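Local coordinates for mannan endo-1,6-alpha-mannosidase (Chaetomium thermophilum, PDB 6RY0), which probably acts on alpha-1,6-mannosidic linkages and is implicated as a transglycosidase in the transfer of GPI-anchored glycoproteins into fungal cell walls, at residues 28-33 against 352-357; 38-43 against 397-402. All coordinates share one frame; numbering follows the deposited sequence. Where two conformers were deposited one is given.

Contact 1: residues 28-33 against 352-357; sequences YKIDTK and SAEAAV
Tyr28 meets Val357 chiefly through its beta carbon: Tyr28 CB lies 4.0 Å from both Val357 CB and Val357 CG1, and CG1 comes obliquely at the ring. A water ties the two backbones together, accepting from Tyr28 N (2.9 Å) and donating to Val357 O (2.7 Å), so the loop N-H and the carbonyl in the last turn of helix 342-358 share one bridging water. The phenol itself leans on helix 33-48. Ile30 carries the rest. Its CG1 sits between the backbone N and the carbonyl carbon (chi1 53°), and with the chain extended beyond it, Ile30 CD1 reaches the helix. That one methyl touches Val357 CG2 at 3.9 Å, tip to tip, and lies equally far (3.9 Å) from Glu354 CG, whose side chain it crosses obliquely. Asp31 OD1 and Glu354 OE2 stand 5.4 Å apart, like charges that would probably repel each other were Arg350 not salt-bridged to both; Arg350 also donates to Ile30 O. The contact between the two segments is apolar; the polar links are a bridging water and, earlier on the same helix, Arg350, which together pin the loop to helix 342-358.

Contact 2: residues 38-43 against 397-402; sequences ESARTL and AAVSSL
The axes of the short helical segments 38-43 and 397-401 approach to 9.0 Å and run nearly antiparallel, at 151° between their N-to-C directions, with Ala40 and Ser400 nearest at 5.6 Å between their CA atoms. Val399 supplies most of the interface from its helix. Its CG1 is anti to the backbone N (chi1 172°) and its CG2 anti to the carbonyl carbon, a setting that presents both methyls to helix 33-48. Leu43 answers with a single methyl: Leu43 CD1 packs 3.7 Å from Val399 CG2 and 3.8 Å from Val399 CB, the two side chains crossing at about a right angle. One turn back, Val399 CG1 reaches the backbone at Ala40 N (4.0 Å) and comes within 4.2 Å of Ala40 CB. It also grazes Ser39 CB, so this methyl lies over Ser39 and Ala40, and also against Leu43 CD1 one turn on.

Ser400 adds a smaller contact, its OG resting 3.9 Å from Ala40 CB. This is van der Waals packing against a methyl; the hydroxyl's hydrogen bond runs back to Leu396 O in its own helix. Ser39 OG is likewise engaged outside the pair, with Lys29 O. The two polar side chains are thus satisfied although they lie in a buried interface. Around them, Ser400 also packs on Tyr89 and Leu92 of helix 76-93. Small residues, Ala40 and Ser400, at the nearest backbone point are consistent with the modest axis separation. Such antiparallel helix packing, joining the first helix of the chain to its last, suits the helix-rich, (alpha/alpha)-barrel type of fold of glycosyl hydrolase family 76.

The two contacts are neighbours, with centres about 8 Å apart, and both are buried, though contact 1 has a partly exposed edge at Glu354 while every touching residue of contact 2 is buried. Contact 2 also lies deeper: its centre is about 17 Å from the centre of the chain, that of contact 1 about 22 Å. They share elements along the chain: 28-33 leads into helix 33-48, and helices 342-358 and 389-401 are successive. They meet where Val357 CG1 packs on Val399 CG2 (3.5 Å) and Tyr28 OH on Thr42 CG2 (3.4 Å). Contact 1 sets a loop on a helix with water and arginine assistance; contact 2 packs helix on helix, by van der Waals contact.

Contact 1: residues 28-33 against 352-357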
loop_
_atom_site.group_PDB
_atom_site.type_symbol
_atom_site.label_atom_id
_atom_site.label_comp_id
_atom_site.label_asym_id
_atom_site.label_seq_id
_atom_site.Cartn_x
_atom_site.Cartn_y
_atom_site.Cartn_z
ATOM N N TYR A 28 8.107 18.635 -15.716
ATOM C CA TYR A 28 9.003 17.531 -15.436
ATOM C C TYR A 28 9.446 16.820 -16.704
ATOM O O TYR A 28 8.639 16.630 -17.613
ATOM C CB TYR A 28 8.309 16.543 -14.518
ATOM C CG TYR A 28 8.095 17.076 -13.112
ATOM C CD1 TYR A 28 9.179 17.433 -12.335
ATOM C CD2 TYR A 28 6.826 17.282 -12.593
ATOM C CE1 TYR A 28 8.988 17.924 -11.045
ATOM C CE2 TYR A 28 6.645 17.785 -11.316
ATOM C CZ TYR A 28 7.725 18.083 -10.545
ATOM O OH TYR A 28 7.584 18.569 -9.253
ATOM N N LYS A 29 10.715 16.448 -16.737
ATOM C CA LYS A 29 11.295 15.638 -17.793
ATOM C C LYS A 29 11.582 14.247 -17.255
ATOM O O LYS A 29 12.067 14.092 -16.130
ATOM C CB LYS A 29 12.597 16.267 -18.282
ATOM C CG LYS A 29 12.396 17.493 -19.153
ATOM C CD LYS A 29 13.734 18.147 -19.479
ATOM C CE LYS A 29 13.655 19.079 -20.656
ATOM N NZ LYS A 29 12.587 20.091 -20.555
ATOM N N ILE A 30 11.327 13.233 -18.075
ATOM C CA ILE A 30 11.510 11.857 -17.629
ATOM C C ILE A 30 12.117 10.984 -18.737
ATOM O O ILE A 30 11.820 9.786 -18.827
ATOM C CB ILE A 30 10.198 11.214 -17.106
ATOM C CG1 ILE A 30 9.068 11.325 -18.116
ATOM C CG2 ILE A 30 9.807 11.840 -15.742
ATOM C CD1 ILE A 30 7.902 10.402 -17.839
ATOM N N ASP A 31 12.977 11.546 -19.588
ATOM C CA ASP A 31 13.503 10.797 -20.740
ATOM C C ASP A 31 14.911 10.287 -20.562
ATOM O O ASP A 31 15.495 9.729 -21.488
ATOM C CB ASP A 31 13.432 11.670 -21.989
ATOM C CG ASP A 31 12.034 11.910 -22.407
ATOM O OD1 ASP A 31 11.232 10.953 -22.285
ATOM O OD2 ASP A 31 11.721 13.045 -22.815
ATOM N N THR A 32 15.542 10.488 -19.447
ATOM C CA THR A 32 16.773 9.786 -19.163
ATOM C C THR A 32 16.735 9.455 -17.688
ATOM O O THR A 32 15.911 10.012 -16.949
ATOM C CB THR A 32 18.003 10.680 -19.414
ATOM O OG1 THR A 32 17.993 11.731 -18.437
ATOM C CG2 THR A 32 18.001 11.269 -20.822
ATOM N N LYS A 33 17.667 8.607 -17.259
ATOM C CA LYS A 33 17.786 8.268 -15.864
ATOM C C LYS A 33 17.998 9.512 -15.056
ATOM O O LYS A 33 17.346 9.711 -14.038
ATOM C CB LYS A 33 18.920 7.263 -15.631
ATOM C CG LYS A 33 19.080 6.819 -14.177
ATOM C CD LYS A 33 20.341 6.005 -13.980
ATOM C CE LYS A 33 20.351 5.293 -12.643
ATOM N NZ LYS A 33 21.631 4.621 -12.402
ATOM N N SER A 352 1.642 5.550 -18.281
ATOM C CA SER A 352 0.843 6.088 -17.194
ATOM C C SER A 352 1.627 7.196 -16.484
ATOM O O SER A 352 1.059 8.256 -16.175
ATOM C CB SER A 352 0.430 4.947 -16.267
ATOM O OG SER A 352 -0.426 5.369 -15.248
ATOM N N ALA A 353 2.918 6.982 -16.213
ATOM C CA ALA A 353 3.747 7.993 -15.595
ATOM C C ALA A 353 3.943 9.215 -16.519
ATOM O O ALA A 353 4.023 10.327 -16.021
ATOM C CB ALA A 353 5.100 7.434 -15.214
ATOM N N GLU A 354 4.018 9.004 -17.829
ATOM C CA GLU A 354 4.061 10.136 -18.749
ATOM C C GLU A 354 2.841 10.996 -18.575
ATOM O O GLU A 354 2.945 12.223 -18.564
ATOM C CB GLU A 354 4.168 9.662 -20.202
ATOM C CG GLU A 354 5.490 9.092 -20.560
ATOM C CD GLU A 354 5.587 8.580 -21.977
ATOM O OE1 GLU A 354 4.589 8.674 -22.729
ATOM O OE2 GLU A 354 6.670 8.076 -22.351
ATOM N N ALA A 355 1.668 10.391 -18.465
ATOM C CA ALA A 355 0.449 11.154 -18.267
ATOM C C ALA A 355 0.467 11.846 -16.915
ATOM O O ALA A 355 0.042 13.004 -16.777
ATOM C CB ALA A 355 -0.759 10.252 -18.420
ATOM N N ALA A 356 0.962 11.176 -15.890
ATOM C CA ALA A 356 1.067 11.796 -14.562
ATOM C C ALA A 356 1.858 13.103 -14.659
ATOM O O ALA A 356 1.419 14.146 -14.193
ATOM C CB ALA A 356 1.738 10.842 -13.590
ATOM N N VAL A 357 3.034 13.060 -15.257
ATOM C CA VAL A 357 3.852 14.283 -15.274
ATOM C C VAL A 357 3.303 15.319 -16.248
ATOM O O VAL A 357 3.469 16.512 -16.019
ATOM C CB VAL A 357 5.333 14.055 -15.508
ATOM C CG1 VAL A 357 5.959 13.286 -14.356
ATOM C CG2 VAL A 357 5.649 13.419 -16.823
HETATM O O HOH W 1 5.183 18.528 -15.491
#

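Contact 2: residues 38-43 against 397-402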
loop_
_atom_site.group_PDB
_atom_site.type_symbol
_atom_site.label_atom_id
_atom_site.label_comp_id
_atom_site.label_asym_id
_atom_site.label_seq_id
_atom_site.Cartn_x
_atom_site.Cartn_y
_atom_site.Cartn_z
ATOM N N GLU A 38 16.031 13.666 -11.239
ATOM C CA GLU A 38 15.761 15.045 -10.872
ATOM C C GLU A 38 14.275 15.286 -10.651
ATOM O O GLU A 38 13.886 15.961 -9.692
ATOM C CB GLU A 38 16.303 16.017 -11.938
ATOM C CG GLU A 38 15.952 17.484 -11.665
ATOM C CD GLU A 38 16.459 18.456 -12.701
ATOM O OE1 GLU A 38 17.619 18.258 -13.155
ATOM O OE2 GLU A 38 15.710 19.440 -13.037
ATOM N N SER A 39 13.437 14.790 -11.559
ATOM C CA SER A 39 11.999 14.943 -11.381
ATOM C C SER A 39 11.536 14.301 -10.071
ATOM O O SER A 39 10.763 14.891 -9.320
ATOM C CB SER A 39 11.264 14.357 -12.564
ATOM O OG SER A 39 11.491 15.158 -13.710
ATOM N N ALA A 40 12.013 13.091 -9.798
ATOM C CA ALA A 40 11.639 12.420 -8.554
ATOM C C ALA A 40 12.091 13.210 -7.335
ATOM O O ALA A 40 11.351 13.287 -6.353
ATOM C CB ALA A 40 12.220 11.005 -8.535
ATOM N N ARG A 41 13.281 13.799 -7.378
ATOM C CA ARG A 41 13.733 14.566 -6.234
ATOM C C ARG A 41 12.847 15.778 -5.994
ATOM O O ARG A 41 12.516 16.099 -4.845
ATOM C CB ARG A 41 15.195 14.969 -6.442
ATOM C CG ARG A 41 15.845 15.473 -5.204
ATOM C CD ARG A 41 17.286 15.843 -5.396
ATOM N NE ARG A 41 17.432 17.243 -5.786
ATOM C CZ ARG A 41 17.261 18.296 -4.977
ATOM N NH1 ARG A 41 16.924 18.151 -3.678
ATOM N NH2 ARG A 41 17.399 19.530 -5.467
ATOM N N THR A 42 12.429 16.442 -7.061
ATOM C CA THR A 42 11.547 17.593 -6.901
ATOM C C THR A 42 10.166 17.181 -6.443
ATOM O O THR A 42 9.561 17.846 -5.584
ATOM C CB THR A 42 11.496 18.385 -8.229
ATOM O OG1 THR A 42 12.821 18.725 -8.646
ATOM C CG2 THR A 42 10.637 19.625 -8.111
ATOM N N LEU A 43 9.670 16.062 -6.958
ATOM C CA LEU A 43 8.386 15.535 -6.507
ATOM C C LEU A 43 8.467 15.123 -5.032
ATOM O O LEU A 43 7.487 15.281 -4.273
ATOM C CB LEU A 43 7.974 14.346 -7.369
ATOM C CG LEU A 43 7.510 14.728 -8.774
ATOM C CD1 LEU A 43 7.627 13.536 -9.700
ATOM C CD2 LEU A 43 6.109 15.261 -8.739
ATOM N N ALA A 397 5.309 8.325 -6.535
ATOM C CA ALA A 397 5.393 6.881 -6.666
ATOM C C ALA A 397 5.583 6.450 -8.118
ATOM O O ALA A 397 6.430 5.613 -8.429
ATOM C CB ALA A 397 4.111 6.266 -6.098
ATOM N N ALA A 398 4.794 7.022 -9.016
ATOM C CA ALA A 398 4.858 6.634 -10.423
ATOM C C ALA A 398 6.198 6.987 -11.040
ATOM O O ALA A 398 6.776 6.197 -11.788
ATOM C CB ALA A 398 3.714 7.277 -11.210
ATOM N N VAL A 399 6.696 8.187 -10.765
ATOM C CA VAL A 399 7.945 8.613 -11.375
ATOM C C VAL A 399 9.122 7.854 -10.783
ATOM O O VAL A 399 9.997 7.375 -11.509
ATOM C CB VAL A 399 8.099 10.147 -11.276
ATOM C CG1 VAL A 399 9.491 10.582 -11.728
ATOM C CG2 VAL A 399 7.026 10.827 -12.103
ATOM N N SER A 400 9.170 7.714 -9.454
ATOM C CA SER A 400 10.270 6.966 -8.852
ATOM C C SER A 400 10.328 5.549 -9.383
ATOM O O SER A 400 11.398 4.986 -9.640
ATOM C CB SER A 400 10.158 6.919 -7.320
ATOM O OG SER A 400 10.142 8.205 -6.767
ATOM N N SER A 401 9.164 4.927 -9.544
ATOM C CA SER A 401 9.129 3.543 -9.960
ATOM C C SER A 401 9.573 3.351 -11.413
ATOM O O SER A 401 9.885 2.217 -11.801
ATOM C CB SER A 401 7.749 2.950 -9.701
ATOM O OG SER A 401 7.539 2.838 -8.303
ATOM N N LEU A 402 9.700 4.436 -12.199
ATOM C CA LEU A 402 10.333 4.325 -13.506
ATOM C C LEU A 402 11.779 3.846 -13.402
ATOM O O LEU A 402 12.335 3.426 -14.401
ATOM C CB LEU A 402 10.312 5.670 -14.244
ATOM C CG LEU A 402 8.930 6.166 -14.654
ATOM C CD1 LEU A 402 9.067 7.544 -15.242
ATOM C CD2 LEU A 402 8.229 5.212 -15.634
#